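Local coordinates for copper-containing nitrite reductase (Hyphomicrobium denitrificans 1NES1, PDB 6TFO), which reduces nitrite to nitric oxide, using type 1 and type 2 copper centres and, probably, electrons passed on from a cytochrome c, at the interface of chains A and B. Residues are numbered along the deposited sequence; one frame, centred on the assembly and turned at random. Chains: chain A/B, Copper-containing nitrite reductase.

Contact 1: the interface of chains A and B. Residues chain A 366, 393, 395, 419-420; chain B 364, 397-398.
Two consecutive prolines of B lie against A:Ser366 and A:His419 in an interface that joins neighbouring subunits of this homotrimeric copper nitrite reductase and sets B beside a type 2 copper ligand of A. In this cupredoxin-based family the type 2 copper sits between subunits, and A:His419 is the histidine lent to it by one of them. The carbonyl oxygen of B:Pro398 packs against that side chain, 3.2 Å from CB of A:His419, and lies off one face of the imidazole, displaced toward CG and ND1 rather than over the ring centre. The ring of B:Pro398 also reaches the hydroxyl of A:Ser366, while its CB is 3.3 Å from the carbonyl O of A:His419 and its CG faces CA of A:Ala420. Packing of this kind may help to fix the histidine's position. B:Pro397 turns its ring toward the strands 365-370 and 393-396 of A, with its CB 3.6 Å from CB of A:Ser366. The methyl CG2 of A:Thr393 passes alongside CG of B:Pro397 at 4.0 Å, the two side chains running in opposite directions. Beside the prolines, one water joins three hydroxyls: it is 2.7 Å from OG of A:Ser366, 2.8 Å from OG of A:Ser395 and 2.9 Å from OG1 of B:Thr364. Each hydroxyl is turned anti to its own carbonyl carbon (chi1 -60° in A:Ser366), and they approach the water from separate directions.

Contact 2: the interface of chains A and B. Residues chain A 387-391; chain B 379, 382, 384-385.
B:Ser385 and A:Thr389 meet through their hydroxyls, and with A:Leu388 they bury most surface in this patch, where the short strand 388-389 of A lies against a loop of B. OG1 of A:Thr389 is gripped twice: it lies 2.9 Å from OG of B:Ser385. The second bond joins OG1 of A:Thr389 to OG1 of B:Thr384 at 2.5 Å; which hydroxyl donates in either is not settled. The two threonine side chains cross obliquely, and in A:Thr389 a chi1 of 48° tucks OG1 between its backbone N and carbonyl carbon, where it faces B while the methyl group is turned away. The backbone of the same residue is read as well. OG of B:Ser382 donates to the carbonyl O of A:Thr389 over 2.5 Å, approaching in the carbonyl plane at 146° to the C=O. That hydroxyl oxygen also accepts a hydrogen bond from the backbone N of B:Ser385 at 3.1 Å, which links B:Ser382 to B:Ser385 within the loop and probably helps to orient the B:Ser382 hydroxyl. OG1 of B:Thr384 lies 3.2 Å from the O of A:Thr389 and could give it a second, longer hydrogen bond. Next to this polar cluster, A:Leu388 lays its CD2 branch against CB of B:Ser385 at 3.7 Å. The hydroxyl network and its apolar flank link a strand of one subunit to a loop of the next and probably help to hold the subunits in register.

Contact 1: the interface of chains A and B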
loop_
_atom_site.group_PDB
_atom_site.type_symbol
_atom_site.label_atom_id
_atom_site.label_comp_id
_atom_site.label_asym_id
_atom_site.label_seq_id
_atom_site.Cartn_x
_atom_site.Cartn_y
_atom_site.Cartn_z
ATOM N N SER A 366 -20.320 -19.310 -27.588
ATOM C CA SER A 366 -19.897 -20.328 -28.570
ATOM C C SER A 366 -20.678 -21.612 -28.264
ATOM O O SER A 366 -20.103 -22.550 -27.679
ATOM C CB SER A 366 -18.391 -20.487 -28.522
ATOM O OG SER A 366 -17.773 -19.243 -28.824
ATOM N N THR A 393 -20.432 -25.949 -33.526
ATOM C CA THR A 393 -20.469 -24.815 -32.567
ATOM C C THR A 393 -20.923 -23.532 -33.284
ATOM O O THR A 393 -20.362 -23.216 -34.374
ATOM C CB THR A 393 -19.085 -24.637 -31.927
ATOM O OG1 THR A 393 -18.656 -25.838 -31.271
ATOM C CG2 THR A 393 -19.066 -23.493 -30.949
ATOM N N SER A 395 -21.610 -19.259 -32.798
ATOM C CA SER A 395 -21.572 -17.921 -32.148
ATOM C C SER A 395 -22.984 -17.340 -32.104
ATOM O O SER A 395 -23.564 -17.183 -33.170
ATOM C CB SER A 395 -20.655 -16.950 -32.853
ATOM O OG SER A 395 -19.341 -17.458 -32.897
ATOM N N HIS A 419 -18.378 -22.618 -25.465
ATOM C CA HIS A 419 -17.079 -23.308 -25.695
ATOM C C HIS A 419 -15.922 -22.346 -25.401
ATOM O O HIS A 419 -14.769 -22.731 -25.684
ATOM C CB HIS A 419 -17.016 -23.927 -27.104
ATOM C CG HIS A 419 -16.262 -25.214 -27.138
ATOM N ND1 HIS A 419 -14.895 -25.275 -27.015
ATOM C CD2 HIS A 419 -16.671 -26.490 -27.256
ATOM C CE1 HIS A 419 -14.497 -26.528 -27.079
ATOM N NE2 HIS A 419 -15.562 -27.294 -27.236
ATOM N N ALA A 420 -16.212 -21.125 -24.928
ATOM C CA ALA A 420 -15.231 -20.302 -24.167
ATOM C C ALA A 420 -15.165 -20.905 -22.757
ATOM O O ALA A 420 -15.902 -20.435 -21.872
ATOM C CB ALA A 420 -15.604 -18.831 -24.167
ATOM N N THR B 364 -12.631 -15.871 -29.537
ATOM C CA THR B 364 -13.128 -15.950 -30.935
ATOM C C THR B 364 -12.150 -15.198 -31.847
ATOM O O THR B 364 -11.866 -14.029 -31.586
ATOM C CB THR B 364 -14.554 -15.381 -31.019
ATOM O OG1 THR B 364 -15.390 -16.189 -30.187
ATOM C CG2 THR B 364 -15.105 -15.329 -32.429
ATOM N N PRO B 397 -15.350 -19.288 -33.498
ATOM C CA PRO B 397 -15.404 -19.380 -32.044
ATOM C C PRO B 397 -14.422 -20.423 -31.529
ATOM O O PRO B 397 -13.950 -21.263 -32.278
ATOM C CB PRO B 397 -16.840 -19.826 -31.758
ATOM C CG PRO B 397 -17.238 -20.610 -33.005
ATOM C CD PRO B 397 -16.474 -19.975 -34.151
ATOM N N PRO B 398 -14.085 -20.394 -30.225
ATOM C CA PRO B 398 -13.388 -21.510 -29.605
ATOM C C PRO B 398 -14.269 -22.762 -29.717
ATOM O O PRO B 398 -15.465 -22.628 -29.583
ATOM C CB PRO B 398 -13.236 -21.058 -28.143
ATOM C CG PRO B 398 -14.375 -20.071 -27.957
ATOM C CD PRO B 398 -14.418 -19.327 -29.272
HETATM O O HOH W 1 -18.171 -17.032 -30.350
#

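Contact 2: the interface of chains A and B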
loop_
_atom_site.group_PDB
_atom_site.type_symbol
_atom_site.label_atom_id
_atom_site.label_comp_id
_atom_site.label_asym_id
_atom_site.label_seq_id
_atom_site.Cartn_x
_atom_site.Cartn_y
_atom_site.Cartn_z
ATOM N N PRO A 387 -31.373 -23.163 -43.119
ATOM C CA PRO A 387 -30.387 -23.432 -42.085
ATOM C C PRO A 387 -29.090 -24.045 -42.633
ATOM O O PRO A 387 -29.129 -24.706 -43.644
ATOM C CB PRO A 387 -31.101 -24.399 -41.133
ATOM C CG PRO A 387 -32.189 -25.007 -41.966
ATOM C CD PRO A 387 -32.605 -23.935 -42.948
ATOM N N LEU A 388 -27.982 -23.800 -41.925
ATOM C CA LEU A 388 -26.659 -24.419 -42.168
ATOM C C LEU A 388 -26.713 -25.835 -41.594
ATOM O O LEU A 388 -27.597 -26.110 -40.743
ATOM C CB LEU A 388 -25.565 -23.575 -41.507
ATOM C CG LEU A 388 -25.407 -22.153 -42.060
ATOM C CD1 LEU A 388 -24.792 -21.207 -41.052
ATOM C CD2 LEU A 388 -24.539 -22.160 -43.291
ATOM N N THR A 389 -25.847 -26.723 -42.079
ATOM C CA THR A 389 -25.957 -28.172 -41.816
ATOM C C THR A 389 -24.614 -28.724 -41.331
ATOM O O THR A 389 -23.555 -28.303 -41.875
ATOM C CB THR A 389 -26.484 -28.891 -43.067
ATOM O OG1 THR A 389 -25.740 -28.453 -44.210
ATOM C CG2 THR A 389 -27.952 -28.620 -43.310
ATOM N N GLY A 390 -24.658 -29.661 -40.380
ATOM C CA GLY A 390 -23.453 -30.334 -39.865
ATOM C C GLY A 390 -22.492 -29.335 -39.241
ATOM O O GLY A 390 -21.365 -29.177 -39.773
ATOM N N VAL A 391 -22.953 -28.665 -38.179
ATOM C CA VAL A 391 -22.247 -27.556 -37.459
ATOM C C VAL A 391 -21.945 -27.988 -36.014
ATOM O O VAL A 391 -22.913 -28.351 -35.311
ATOM C CB VAL A 391 -23.078 -26.252 -37.490
ATOM C CG1 VAL A 391 -22.516 -25.193 -36.547
ATOM C CG2 VAL A 391 -23.182 -25.688 -38.895
ATOM N N ALA B 379 -18.972 -21.426 -43.691
ATOM C CA ALA B 379 -19.549 -20.759 -42.492
ATOM C C ALA B 379 -19.818 -21.797 -41.400
ATOM O O ALA B 379 -20.479 -22.814 -41.699
ATOM C CB ALA B 379 -20.807 -19.997 -42.833
ATOM N N SER B 382 -19.446 -25.624 -41.801
ATOM C CA SER B 382 -20.394 -26.444 -42.597
ATOM C C SER B 382 -19.726 -26.755 -43.938
ATOM O O SER B 382 -19.315 -25.834 -44.667
ATOM C CB SER B 382 -21.761 -25.833 -42.798
ATOM O OG SER B 382 -22.576 -26.713 -43.577
ATOM N N THR B 384 -21.332 -28.893 -45.974
ATOM C CA THR B 384 -22.507 -29.334 -46.769
ATOM C C THR B 384 -23.278 -28.119 -47.275
ATOM O O THR B 384 -23.790 -28.222 -48.379
ATOM C CB THR B 384 -23.379 -30.319 -45.985
ATOM O OG1 THR B 384 -23.682 -29.787 -44.697
ATOM C CG2 THR B 384 -22.690 -31.653 -45.833
ATOM N N SER B 385 -23.358 -27.028 -46.512
ATOM C CA SER B 385 -24.049 -25.783 -46.929
ATOM C C SER B 385 -23.132 -24.986 -47.845
ATOM O O SER B 385 -21.914 -25.052 -47.728
ATOM C CB SER B 385 -24.492 -24.986 -45.746
ATOM O OG SER B 385 -25.512 -25.696 -45.050
#

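About 16 Å separates the C-alpha centres of contact 1 and contact 2, which share no residue but lie along one interface between the same two chains. On the A side they are close in sequence: the segment that supplies A:Leu388 to A:Val391 in contact 2 runs on into strand 393-396, which carries A:Thr393 and A:Ser395 of contact 1. On the B side, the loop residues of contact 2 precede the prolines of contact 1. Contact 2 may help to keep the chains aligned where the copper-ligand histidine adjoins the neighbouring subunit.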